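Local atomic coordinates of Non-ribosomal peptide synthetase (PDB entry 3WV4), a protein that is an AMP-binding enzyme of the ANL superfamily, here the large N-terminal domain of a non-ribosomal peptide synthetase. Residues His79-Ser84 and Ala183-Val188; Pro143-Ala148 and Pro164-Asp169; Val211-Gln216 and His396-Tyr401; Ile271-Ser276 and Thr296-Arg301; Ala282-Ile287 and Leu309-Asn314. One frame throughout, in Å; residues are numbered along the deposited sequence.

In the fold
From the N terminus, the first of these contacts starts on helix 73-89: contact 1 closes a loop from it to the segment behind helix 168-180. Contact 2 is nested inside that loop and pairs neighbouring parallel strands; F83 of contact 1 packs on I147 of contact 2. Contact 3 opens next and spans the longest loop, from strand 210-214 to the segment before helix 405-411. Contacts 4 and 5 lie within it and cross, their segments alternating along the chain: helix 273-280, strand 284-287, helix 289-300, strand 311-314. Contacts 2 and 5 lie on opposite sides of the chain's centre, about 33 Å apart between centres.

Contact 1. Residues His79-Ser84 and Ala183-Val188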
# COMPACT_ATOMS: atom_id res chain seq x y z
N HIS A 79 -1.70 -15.19 -14.00
CA HIS A 79 -1.92 -15.76 -12.68
C HIS A 79 -3.04 -15.05 -11.94
O HIS A 79 -3.84 -15.72 -11.26
CB HIS A 79 -0.65 -15.70 -11.87
CG HIS A 79 0.40 -16.64 -12.35
ND1 HIS A 79 0.53 -17.92 -11.83
CD2 HIS A 79 1.38 -16.52 -13.28
CE1 HIS A 79 1.55 -18.53 -12.41
NE2 HIS A 79 2.07 -17.71 -13.31
N SER A 80 -3.19 -13.75 -12.14
CA SER A 80 -4.30 -13.00 -11.53
C SER A 80 -5.65 -13.48 -12.07
O SER A 80 -6.57 -13.80 -11.32
CB SER A 80 -4.10 -11.48 -11.74
OG SER A 80 -2.99 -10.98 -11.00
N GLN A 81 -5.75 -13.60 -13.38
CA GLN A 81 -6.95 -14.20 -14.02
C GLN A 81 -7.24 -15.60 -13.49
O GLN A 81 -8.39 -15.94 -13.15
CB GLN A 81 -6.74 -14.27 -15.53
CG GLN A 81 -6.69 -12.87 -16.11
CD GLN A 81 -6.39 -12.85 -17.61
OE1 GLN A 81 -5.95 -13.84 -18.17
NE2 GLN A 81 -6.64 -11.73 -18.24
N ALA A 82 -6.19 -16.43 -13.42
CA ALA A 82 -6.36 -17.79 -12.92
C ALA A 82 -6.88 -17.77 -11.50
O ALA A 82 -7.79 -18.53 -11.11
CB ALA A 82 -5.04 -18.55 -13.01
N PHE A 83 -6.35 -16.86 -10.69
CA PHE A 83 -6.82 -16.77 -9.32
C PHE A 83 -8.28 -16.30 -9.27
O PHE A 83 -9.07 -16.78 -8.45
CB PHE A 83 -5.92 -15.91 -8.42
CG PHE A 83 -6.37 -15.91 -7.01
CD1 PHE A 83 -6.20 -17.06 -6.23
CD2 PHE A 83 -7.14 -14.88 -6.53
CE1 PHE A 83 -6.71 -17.11 -4.94
CE2 PHE A 83 -7.62 -14.91 -5.24
CZ PHE A 83 -7.40 -16.03 -4.43
N SER A 84 -8.68 -15.39 -10.18
CA SER A 84 -10.07 -15.01 -10.28
C SER A 84 -10.97 -16.27 -10.59
O SER A 84 -12.05 -16.43 -10.00
CB SER A 84 -10.28 -13.94 -11.34
OG SER A 84 -9.61 -12.73 -11.02
N ALA A 183 -8.12 -19.95 -17.97
CA ALA A 183 -9.34 -19.55 -17.24
C ALA A 183 -9.29 -18.13 -16.67
O ALA A 183 -8.22 -17.63 -16.32
CB ALA A 183 -9.65 -20.52 -16.10
N GLY A 184 -10.44 -17.47 -16.64
CA GLY A 184 -10.65 -16.31 -15.81
C GLY A 184 -10.47 -15.00 -16.54
O GLY A 184 -10.44 -13.96 -15.90
N ALA A 185 -10.28 -15.05 -17.87
CA ALA A 185 -10.02 -13.84 -18.66
C ALA A 185 -11.23 -12.94 -18.75
O ALA A 185 -11.09 -11.75 -18.96
CB ALA A 185 -9.52 -14.17 -20.08
N GLU A 186 -12.39 -13.55 -18.67
CA GLU A 186 -13.68 -12.90 -18.53
C GLU A 186 -13.62 -11.72 -17.52
O GLU A 186 -13.08 -11.85 -16.43
CB GLU A 186 -14.74 -13.98 -18.10
CG GLU A 186 -14.11 -15.29 -17.53
CD GLU A 186 -14.91 -16.03 -16.45
OE1 GLU A 186 -16.07 -15.66 -16.21
OE2 GLU A 186 -14.36 -16.99 -15.81
N ALA A 187 -14.13 -10.55 -17.92
CA ALA A 187 -14.40 -9.46 -16.98
C ALA A 187 -15.73 -9.73 -16.32
O ALA A 187 -16.47 -10.60 -16.73
CB ALA A 187 -14.45 -8.13 -17.69
N VAL A 188 -16.02 -8.96 -15.28
CA VAL A 188 -17.25 -9.07 -14.56
C VAL A 188 -17.51 -7.65 -14.12
O VAL A 188 -16.56 -6.88 -14.05
CB VAL A 188 -17.05 -10.01 -13.37
CG1 VAL A 188 -17.32 -9.33 -12.03
CG2 VAL A 188 -17.79 -11.31 -13.54
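Beyond helix 168-180 the chain swings across the flank of helix 73-89, and A183 opens the segment. Its carbonyl O lies 3.7 Å from A82 N and close to Q81 O, while its methyl rests on L178 and A85. G184 makes the closest backbone passage, with CA 4.6 Å from the CA of Q81. With phi at 97° the chain turns here, and the glycine hydrogen points at the helix: G184 CA approaches Q81 O at 3.5 Å in a nearly straight C-H...O contact, 168° at the hydrogen. The G184 carbonyl O comes within 3.7 Å of Q81 CB, and it accepts a hydrogen bond from R117. A185 meets the far end of the Q81 side chain. Q81 CG is anti to its own carbonyl carbon (chi1 -67°) and the chain runs on extended, so the amide lies alongside A185: Q81 CD is 3.9 Å from A185 CA, and OE1 is 4.1 Å from A185 CB. From E186 the segment draws away from residues 79-84, though the E186 side chain still touches D88 of the same helix; E186 O is bonded to R118, on which V188 also packs. The chemistry between the segments is therefore van der Waals and C-H...O in kind, while G184 O and E186 O are hydrogen-bonded to arginines, consistent with R117 and R118 holding the loop in place.

Contact 2. Residues Pro143-Ala148 and Pro164-Asp169; sequences PRLVIA and PVYSID
Strands 145-148 and 165-167 are the two parallel strands of a beta-alpha-beta unit whose connection is helix 151-160. They lie side by side with V146 opposite V165, I147 opposite Y166 and A148 opposite S167. The backbones are stitched by V146 N to P164 O (3.0 Å, bent at 138°), Y166 N to V146 O (2.7 Å) and A148 N to Y166 O, the last almost straight at 174°. V146, V165 and A148 turn to the face covered by helix 151-160, where the CG1 atoms of V146 and V165 meet and V165 CG1 also touches A148 CB.

Y166 leaves the other face, its ring carried beside the backbone N (chi1 -67°). Its CB stands 3.9 Å from V146 O, and CD2 is as near to that oxygen, which sits at the ring edge close to the ring plane. One atom further, CE2 reaches L145 CD2 at 4.0 Å, the two side chains crossing at about a right angle. L145 CG takes the crowded position between its backbone N and carbonyl carbon, which brings the leucine to the tyrosine. Beyond this the ring meets W86 of helix 73-89 edge to face and reaches K90. Strand 97-101 bonds to the other side of strand 145-148, whereas strand 165-167 is the outermost of its sheet. S167 is the N-cap of helix 168-180, and the pairing runs on into the first turn: I168 N donates to A148 O at 2.9 Å, while I168 CD1 lies 4.2 Å from I147 CG2.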
# COMPACT_ATOMS: atom_id res chain seq x y z
N PRO A 143 -15.25 -12.94 6.42
CA PRO A 143 -14.97 -13.37 5.04
C PRO A 143 -15.63 -14.69 4.65
O PRO A 143 -16.26 -15.32 5.45
CB PRO A 143 -13.47 -13.57 5.04
CG PRO A 143 -13.23 -14.12 6.41
CD PRO A 143 -14.21 -13.42 7.33
N ARG A 144 -15.42 -15.08 3.41
CA ARG A 144 -15.95 -16.28 2.84
C ARG A 144 -14.92 -17.38 3.09
O ARG A 144 -15.26 -18.53 3.32
CB ARG A 144 -16.11 -15.97 1.36
CG ARG A 144 -16.92 -16.90 0.57
CD ARG A 144 -18.41 -16.72 0.73
NE ARG A 144 -19.03 -17.53 -0.32
CZ ARG A 144 -20.12 -18.25 -0.17
NH1 ARG A 144 -20.76 -18.27 1.01
NH2 ARG A 144 -20.59 -18.98 -1.18
N LEU A 145 -13.63 -17.01 3.11
CA LEU A 145 -12.53 -17.96 3.24
C LEU A 145 -11.24 -17.27 3.60
O LEU A 145 -11.18 -16.05 3.75
CB LEU A 145 -12.35 -18.79 1.98
CG LEU A 145 -12.10 -18.09 0.64
CD1 LEU A 145 -10.63 -17.75 0.48
CD2 LEU A 145 -12.54 -19.01 -0.48
N VAL A 146 -10.25 -18.08 3.88
CA VAL A 146 -9.03 -17.59 4.44
C VAL A 146 -7.89 -18.26 3.73
O VAL A 146 -7.91 -19.49 3.53
CB VAL A 146 -8.92 -17.92 5.95
CG1 VAL A 146 -7.55 -17.53 6.49
CG2 VAL A 146 -10.03 -17.23 6.74
N ILE A 147 -6.88 -17.47 3.37
CA ILE A 147 -5.71 -18.03 2.73
C ILE A 147 -4.50 -17.88 3.63
O ILE A 147 -4.19 -16.75 4.05
CB ILE A 147 -5.48 -17.36 1.37
CG1 ILE A 147 -6.64 -17.74 0.47
CG2 ILE A 147 -4.15 -17.81 0.77
CD1 ILE A 147 -6.81 -16.87 -0.71
N ALA A 148 -3.80 -18.98 3.86
CA ALA A 148 -2.65 -19.05 4.78
C ALA A 148 -1.39 -19.35 4.00
O ALA A 148 -1.42 -19.83 2.87
CB ALA A 148 -2.88 -20.16 5.81
N PRO A 164 -13.53 -22.10 5.86
CA PRO A 164 -12.47 -22.77 5.10
C PRO A 164 -11.17 -21.98 5.01
O PRO A 164 -11.18 -20.81 4.68
CB PRO A 164 -13.08 -22.92 3.70
CG PRO A 164 -14.52 -22.73 3.87
CD PRO A 164 -14.69 -21.79 5.03
N VAL A 165 -10.07 -22.63 5.36
CA VAL A 165 -8.74 -22.06 5.33
C VAL A 165 -7.97 -22.83 4.26
O VAL A 165 -7.97 -24.06 4.30
CB VAL A 165 -8.02 -22.31 6.67
CG1 VAL A 165 -6.64 -21.65 6.69
CG2 VAL A 165 -8.89 -21.86 7.82
N TYR A 166 -7.25 -22.14 3.37
CA TYR A 166 -6.52 -22.81 2.29
C TYR A 166 -5.07 -22.46 2.34
O TYR A 166 -4.75 -21.30 2.45
CB TYR A 166 -7.06 -22.37 0.98
CG TYR A 166 -8.47 -22.82 0.73
CD1 TYR A 166 -8.74 -24.06 0.16
CD2 TYR A 166 -9.52 -22.00 1.06
CE1 TYR A 166 -10.04 -24.49 -0.05
CE2 TYR A 166 -10.84 -22.38 0.85
CZ TYR A 166 -11.11 -23.65 0.28
OH TYR A 166 -12.41 -24.12 0.04
N SER A 167 -4.20 -23.45 2.26
CA SER A 167 -2.77 -23.23 2.10
C SER A 167 -2.46 -22.63 0.73
O SER A 167 -3.00 -23.10 -0.26
CB SER A 167 -2.06 -24.58 2.18
OG SER A 167 -0.65 -24.43 2.25
N ILE A 168 -1.57 -21.65 0.64
CA ILE A 168 -1.28 -21.08 -0.67
C ILE A 168 -0.66 -22.11 -1.65
O ILE A 168 -0.92 -22.08 -2.82
CB ILE A 168 -0.39 -19.82 -0.57
CG1 ILE A 168 -0.29 -19.14 -1.93
CG2 ILE A 168 1.03 -20.14 -0.12
CD1 ILE A 168 -1.60 -18.63 -2.46
N ASP A 169 0.16 -23.03 -1.17
CA ASP A 169 0.75 -24.07 -2.02
C ASP A 169 -0.30 -24.99 -2.56
O ASP A 169 -0.41 -25.20 -3.75
CB ASP A 169 1.70 -24.89 -1.20
CG ASP A 169 2.70 -24.01 -0.44
OD1 ASP A 169 3.60 -23.43 -1.11
OD2 ASP A 169 2.52 -23.84 0.82

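Contact 3. Residues Val211-Gln216 and His396-Tyr401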
# COMPACT_ATOMS: atom_id res chain seq x y z
N VAL A 211 -9.98 0.33 7.84
CA VAL A 211 -10.42 1.30 6.84
C VAL A 211 -10.92 0.58 5.59
O VAL A 211 -10.28 -0.33 5.11
CB VAL A 211 -9.28 2.22 6.48
CG1 VAL A 211 -9.73 3.27 5.47
CG2 VAL A 211 -8.75 2.88 7.76
N ALA A 212 -12.09 0.99 5.12
CA ALA A 212 -12.72 0.42 3.96
C ALA A 212 -12.36 1.22 2.78
O ALA A 212 -12.73 2.40 2.67
CB ALA A 212 -14.23 0.39 4.11
N CYS A 213 -11.71 0.56 1.82
CA CYS A 213 -11.12 1.27 0.72
C CYS A 213 -11.73 0.87 -0.57
O CYS A 213 -11.50 -0.27 -1.04
CB CYS A 213 -9.60 1.01 0.67
SG CYS A 213 -8.70 1.47 2.16
N PRO A 214 -12.46 1.79 -1.20
CA PRO A 214 -13.00 1.49 -2.50
C PRO A 214 -11.98 1.58 -3.59
O PRO A 214 -11.00 2.27 -3.47
CB PRO A 214 -14.08 2.58 -2.70
CG PRO A 214 -14.35 3.10 -1.33
CD PRO A 214 -12.99 3.05 -0.69
N HIS A 215 -12.26 0.95 -4.71
CA HIS A 215 -11.41 1.05 -5.92
C HIS A 215 -10.98 2.43 -6.32
O HIS A 215 -9.78 2.68 -6.55
CB HIS A 215 -12.16 0.45 -7.13
CG HIS A 215 -12.15 -1.04 -7.16
ND1 HIS A 215 -11.31 -1.76 -7.98
CD2 HIS A 215 -12.85 -1.96 -6.44
CE1 HIS A 215 -11.50 -3.06 -7.77
NE2 HIS A 215 -12.43 -3.20 -6.84
N GLN A 216 -11.91 3.36 -6.43
CA GLN A 216 -11.52 4.65 -7.03
C GLN A 216 -10.56 5.43 -6.18
O GLN A 216 -9.70 6.11 -6.70
CB GLN A 216 -12.66 5.65 -7.20
CG GLN A 216 -14.05 5.24 -6.94
CD GLN A 216 -15.03 6.39 -7.18
OE1 GLN A 216 -15.96 6.58 -6.40
NE2 GLN A 216 -14.82 7.14 -8.23
N HIS A 396 -9.25 10.83 -2.26
CA HIS A 396 -8.45 9.79 -1.59
C HIS A 396 -9.06 9.45 -0.23
O HIS A 396 -8.67 8.46 0.38
CB HIS A 396 -7.02 10.25 -1.39
CG HIS A 396 -6.86 11.51 -0.60
ND1 HIS A 396 -7.82 12.52 -0.54
CD2 HIS A 396 -5.81 11.97 0.10
CE1 HIS A 396 -7.38 13.51 0.20
NE2 HIS A 396 -6.16 13.21 0.60
N VAL A 397 -9.95 10.33 0.28
CA VAL A 397 -10.57 10.09 1.57
C VAL A 397 -11.38 8.82 1.43
O VAL A 397 -12.26 8.77 0.60
CB VAL A 397 -11.52 11.21 1.97
CG1 VAL A 397 -12.30 10.74 3.23
CG2 VAL A 397 -10.73 12.49 2.23
N MET A 398 -11.06 7.81 2.23
CA MET A 398 -11.61 6.48 2.06
C MET A 398 -13.03 6.45 2.60
O MET A 398 -13.52 7.45 3.07
CB MET A 398 -10.71 5.43 2.79
CG MET A 398 -9.32 5.30 2.16
SD MET A 398 -9.37 4.60 0.48
CE MET A 398 -7.72 5.17 -0.01
N ALA A 399 -13.69 5.30 2.51
CA ALA A 399 -15.10 5.20 2.78
C ALA A 399 -15.51 5.09 4.26
O ALA A 399 -16.65 4.87 4.48
CB ALA A 399 -15.66 4.00 2.05
N GLY A 400 -14.62 5.23 5.24
CA GLY A 400 -14.97 5.00 6.63
C GLY A 400 -14.31 3.70 7.12
O GLY A 400 -13.45 3.14 6.43
N TYR A 401 -14.72 3.26 8.31
CA TYR A 401 -14.27 2.02 8.89
C TYR A 401 -15.28 0.93 8.59
O TYR A 401 -16.47 1.20 8.56
CB TYR A 401 -14.08 2.17 10.39
CG TYR A 401 -13.11 3.28 10.75
CD1 TYR A 401 -11.76 3.18 10.43
CD2 TYR A 401 -13.55 4.43 11.37
CE1 TYR A 401 -10.87 4.19 10.75
CE2 TYR A 401 -12.66 5.46 11.70
CZ TYR A 401 -11.32 5.33 11.39
OH TYR A 401 -10.43 6.37 11.68
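M398 is folded so that its sulfur turns back onto the strand. CG is anti to the carbonyl carbon (chi1 -66°) and the chain bends at chi2 (-67°), placing SD 3.6 Å from C213 CB and as close to C213 SG. C213 directs SG beside its backbone N, so both of its side-chain atoms meet the methionine. Two residues back along the strand, V211 straddles the loop: CG1, anti to the backbone N, touches M398 CB at 3.6 Å, whereas CG2 reaches Y401 CE1 at 3.9 Å, obliquely to the ring. Y401 swings its ring beside its own N, and its hydroxyl is hydrogen-bonded to E344. P214 CG packs on A399 CB at 3.7 Å. Underneath, A212 offers both backbone groups: its N gives a straight bond to G400 O (2.9 Å, 179°), and its O accepts from A399 N nearly along the C=O axis. G400, with its positive phi, lets the loop turn between these bonds. Strand 210-214 is the second arm of the hairpin begun by strand 195-200, whose glycine- and serine-rich connection is characteristic of ANL enzymes; here its outer edge is bridged by the Gly-Tyr segment, also a recurrent feature of these enzymes.

Contact 4. Residues Ile271-Ser276 and Thr296-Arg301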
# COMPACT_ATOMS: atom_id res chain seq x y z
N ILE A 271 20.82 -8.00 6.50
CA ILE A 271 22.27 -7.85 6.65
C ILE A 271 23.04 -7.70 5.33
O ILE A 271 23.93 -6.86 5.25
CB ILE A 271 22.89 -8.98 7.55
CG1 ILE A 271 24.32 -9.42 7.10
CG2 ILE A 271 21.94 -10.20 7.66
CD1 ILE A 271 25.44 -8.47 7.51
N ALA A 272 22.72 -8.51 4.31
CA ALA A 272 23.29 -8.33 2.95
C ALA A 272 22.50 -7.31 2.13
O ALA A 272 22.59 -7.23 0.90
CB ALA A 272 23.34 -9.66 2.22
N LEU A 273 21.74 -6.50 2.84
CA LEU A 273 20.96 -5.46 2.26
C LEU A 273 21.65 -4.66 1.16
O LEU A 273 21.07 -4.48 0.09
CB LEU A 273 20.51 -4.53 3.37
CG LEU A 273 19.46 -3.53 2.93
CD1 LEU A 273 18.24 -4.25 2.35
CD2 LEU A 273 19.09 -2.66 4.12
N VAL A 274 22.89 -4.19 1.40
CA VAL A 274 23.55 -3.29 0.44
C VAL A 274 23.85 -3.97 -0.91
O VAL A 274 23.68 -3.39 -1.99
CB VAL A 274 24.85 -2.70 0.98
CG1 VAL A 274 25.50 -1.79 -0.07
CG2 VAL A 274 24.60 -1.92 2.27
N LYS A 275 24.29 -5.21 -0.81
CA LYS A 275 24.53 -6.04 -1.95
C LYS A 275 23.24 -6.29 -2.74
O LYS A 275 23.16 -6.02 -3.95
CB LYS A 275 25.11 -7.37 -1.47
CG LYS A 275 25.69 -8.26 -2.56
CD LYS A 275 25.97 -9.64 -1.99
CE LYS A 275 26.85 -10.43 -2.93
NZ LYS A 275 27.13 -11.79 -2.39
N SER A 276 22.21 -6.76 -2.05
CA SER A 276 20.91 -6.94 -2.69
C SER A 276 20.49 -5.69 -3.48
O SER A 276 20.01 -5.79 -4.60
CB SER A 276 19.85 -7.29 -1.64
OG SER A 276 20.45 -7.96 -0.55
N THR A 296 22.48 2.87 6.65
CA THR A 296 23.64 3.75 6.78
C THR A 296 24.80 3.07 7.56
O THR A 296 25.97 3.20 7.20
CB THR A 296 23.24 5.03 7.48
OG1 THR A 296 22.61 4.70 8.72
CG2 THR A 296 22.24 5.84 6.60
N THR A 297 24.44 2.32 8.61
CA THR A 297 25.34 1.44 9.36
C THR A 297 26.01 0.38 8.44
O THR A 297 27.24 0.23 8.44
CB THR A 297 24.53 0.81 10.51
OG1 THR A 297 24.09 1.86 11.38
CG2 THR A 297 25.32 -0.21 11.31
N LEU A 298 25.20 -0.29 7.60
CA LEU A 298 25.71 -1.33 6.67
C LEU A 298 26.62 -0.79 5.55
O LEU A 298 27.50 -1.50 5.05
CB LEU A 298 24.59 -2.14 6.02
CG LEU A 298 23.84 -3.26 6.73
CD1 LEU A 298 23.76 -3.08 8.22
CD2 LEU A 298 22.44 -3.41 6.14
N ILE A 299 26.38 0.45 5.15
CA ILE A 299 27.07 0.99 3.96
C ILE A 299 28.55 1.27 4.23
O ILE A 299 29.36 1.12 3.32
CB ILE A 299 26.34 2.22 3.39
CG1 ILE A 299 26.70 2.42 1.91
CG2 ILE A 299 26.62 3.47 4.21
CD1 ILE A 299 26.16 1.35 0.99
N ARG A 300 28.87 1.62 5.47
CA ARG A 300 30.24 1.75 5.96
C ARG A 300 31.03 0.46 5.73
O ARG A 300 32.21 0.49 5.44
CB ARG A 300 30.25 2.09 7.46
CG ARG A 300 30.01 3.57 7.77
CD ARG A 300 29.74 3.86 9.25
NE ARG A 300 30.30 2.85 10.16
CZ ARG A 300 31.59 2.75 10.51
NH1 ARG A 300 32.51 3.62 10.07
NH2 ARG A 300 31.98 1.78 11.33
N ARG A 301 30.36 -0.68 5.86
CA ARG A 301 31.01 -1.97 5.60
C ARG A 301 31.12 -2.31 4.10
O ARG A 301 31.71 -3.33 3.76
CB ARG A 301 30.28 -3.12 6.34
CG ARG A 301 30.34 -3.05 7.87
CD ARG A 301 31.31 -4.06 8.50
NE ARG A 301 32.69 -3.99 7.99
CZ ARG A 301 33.58 -3.02 8.27
NH1 ARG A 301 33.26 -2.00 9.08
NH2 ARG A 301 34.80 -3.07 7.73
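V274 and I299 form the tight end of this helix-to-helix contact. I299 sends CG1 anti to its backbone N (chi1 -157°), so that the branch tipped by CD1 swings toward helix 273-280 and meets V274 CG1 at 3.4 Å, closer than usual for two carbons. The side chains cross at about a right angle, and the other V274 methyl, CG2, touches the same CD1 at 3.8 Å. CG2 also lies 3.8 Å from L298 CB, where valine and leucine slide past each other in opposite directions. V274 thus bears on both residues of the partner helix at once.

L298 continues the contact toward the start of helix 273-280. Its CD2 lies 3.6 Å from L273 CB, again with the side chains crossed, and L273 is buried here. Past this point the packing loosens: L298 CD2 is 3.9 Å from I271 O, and exposed I271 turns its CB away from the other helix. A272 is at the N-cap position; its carbonyl O starts the helix bonding by accepting S276 N at 3.0 Å and also takes S276 OG at 2.7 Å, the hydroxyl standing above the carbonyl plane.

The contact thus joins helices 273-280 and 289-300, which flank strand 284-287 in sequence. L273 also rests on F238 of strand 236-239 and on L291, and V274 reaches L295 on the preceding turn of helix 289-300. I299 packs against A330, so helix 321-330 lies next to the tight end.

Contact 5. Residues Ala282-Ile287 and Leu309-Asn314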
# COMPACT_ATOMS: atom_id res chain seq x y z
N ALA A 282 18.40 -1.63 -7.88
CA ALA A 282 17.33 -0.85 -7.21
C ALA A 282 17.49 0.66 -7.47
O ALA A 282 18.53 1.20 -7.25
CB ALA A 282 17.37 -1.08 -5.71
N THR A 283 16.40 1.32 -7.86
CA THR A 283 16.39 2.75 -7.99
C THR A 283 15.56 3.47 -6.96
O THR A 283 15.88 4.61 -6.62
CB THR A 283 15.91 3.17 -9.39
OG1 THR A 283 14.58 2.67 -9.59
CG2 THR A 283 16.85 2.55 -10.48
N MET A 284 14.48 2.86 -6.49
CA MET A 284 13.59 3.50 -5.51
C MET A 284 13.44 2.58 -4.33
O MET A 284 13.33 1.39 -4.51
CB MET A 284 12.21 3.70 -6.10
CG MET A 284 12.17 4.32 -7.49
SD MET A 284 12.36 6.10 -7.45
CE MET A 284 10.76 6.66 -6.92
N MET A 285 13.48 3.12 -3.12
CA MET A 285 13.43 2.32 -1.90
C MET A 285 12.57 2.98 -0.88
O MET A 285 12.96 4.00 -0.30
CB MET A 285 14.82 2.16 -1.30
CG MET A 285 14.87 1.20 -0.14
SD MET A 285 16.50 0.97 0.59
CE MET A 285 15.98 -0.22 1.84
N PRO A 286 11.41 2.42 -0.64
CA PRO A 286 10.66 3.01 0.49
C PRO A 286 11.35 2.61 1.78
O PRO A 286 11.86 1.48 1.87
CB PRO A 286 9.24 2.41 0.35
CG PRO A 286 9.40 1.23 -0.56
CD PRO A 286 10.59 1.50 -1.44
N ILE A 287 11.38 3.50 2.76
CA ILE A 287 12.02 3.20 4.03
C ILE A 287 11.19 3.68 5.22
O ILE A 287 10.22 4.43 5.07
CB ILE A 287 13.40 3.92 4.16
CG1 ILE A 287 13.20 5.43 3.98
CG2 ILE A 287 14.39 3.38 3.13
CD1 ILE A 287 14.37 6.24 4.47
N LEU A 309 20.47 3.75 -6.80
CA LEU A 309 19.46 4.35 -5.94
C LEU A 309 19.31 5.86 -6.15
O LEU A 309 20.28 6.62 -5.99
CB LEU A 309 19.81 4.09 -4.50
CG LEU A 309 19.37 2.71 -4.01
CD1 LEU A 309 19.89 2.53 -2.62
CD2 LEU A 309 17.85 2.55 -4.00
N ARG A 310 18.09 6.27 -6.52
CA ARG A 310 17.75 7.66 -6.77
C ARG A 310 16.73 8.28 -5.81
O ARG A 310 16.60 9.52 -5.74
CB ARG A 310 17.29 7.83 -8.23
CG ARG A 310 15.85 7.44 -8.54
CD ARG A 310 15.58 7.58 -10.06
NE ARG A 310 14.18 7.30 -10.36
CZ ARG A 310 13.18 8.20 -10.28
NH1 ARG A 310 13.41 9.45 -9.97
NH2 ARG A 310 11.96 7.86 -10.57
N MET A 311 16.01 7.47 -5.05
CA MET A 311 15.04 8.03 -4.08
C MET A 311 14.75 7.09 -2.95
O MET A 311 14.63 5.88 -3.17
CB MET A 311 13.70 8.36 -4.76
CG MET A 311 12.78 9.26 -3.95
SD MET A 311 11.28 9.72 -4.84
CE MET A 311 11.99 10.60 -6.25
N PHE A 312 14.72 7.66 -1.75
CA PHE A 312 14.21 7.06 -0.57
C PHE A 312 12.93 7.80 -0.17
O PHE A 312 12.94 9.04 -0.11
CB PHE A 312 15.17 7.22 0.60
CG PHE A 312 16.46 6.54 0.39
CD1 PHE A 312 16.58 5.17 0.57
CD2 PHE A 312 17.58 7.26 -0.03
CE1 PHE A 312 17.79 4.53 0.36
CE2 PHE A 312 18.80 6.61 -0.26
CZ PHE A 312 18.90 5.23 -0.07
N THR A 313 11.88 7.04 0.12
CA THR A 313 10.65 7.65 0.53
C THR A 313 10.28 7.14 1.94
O THR A 313 10.21 5.95 2.18
CB THR A 313 9.51 7.40 -0.47
OG1 THR A 313 9.20 6.04 -0.58
CG2 THR A 313 9.94 7.83 -1.80
N ASN A 314 10.01 8.08 2.82
CA ASN A 314 9.78 7.78 4.19
C ASN A 314 8.38 8.20 4.53
O ASN A 314 8.01 9.38 4.38
CB ASN A 314 10.77 8.52 5.09
CG ASN A 314 10.63 8.11 6.55
OD1 ASN A 314 10.90 6.97 6.90
ND2 ASN A 314 10.24 9.03 7.39
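Strands 284-287 and 311-314 run parallel, with M284, M285 and P286 opposite M311, F312 and T313. M285 sits between its partner's neighbours: its N donates to M311 O at 3.0 Å and its O accepts T313 N at 3.3 Å. I287 N closes the run on T313 O (2.8 Å, 174°), and at the entry T283 O takes two donors, R310 N and M311 N.

On one face M284, bent at chi2 and chi3, curls its sulfur over a face of the R310 guanidinium, SD 3.6 Å from CZ, and M284 CE reaches M311 SD at 3.7 Å. On the other face M285 is fully extended, and its SD meets F312 CE1 at 3.8 Å in a Met-aromatic contact at the ring edge. I287 CG2 lies 3.8 Å from F312 CD1, obliquely to the ring.

In the next shell D235 salt-bridges R310 and bonds the T283 hydroxyl, which I236 N also bonds, so one carboxylate links the two; F331 meets the F312 ring. Helix 289-300 connects the strands as a beta-alpha-beta unit and lies on the M285 and I287 face, helix 246-258 meets P286 on the other, and strand 335-340 pairs with the far edge of strand 311-314.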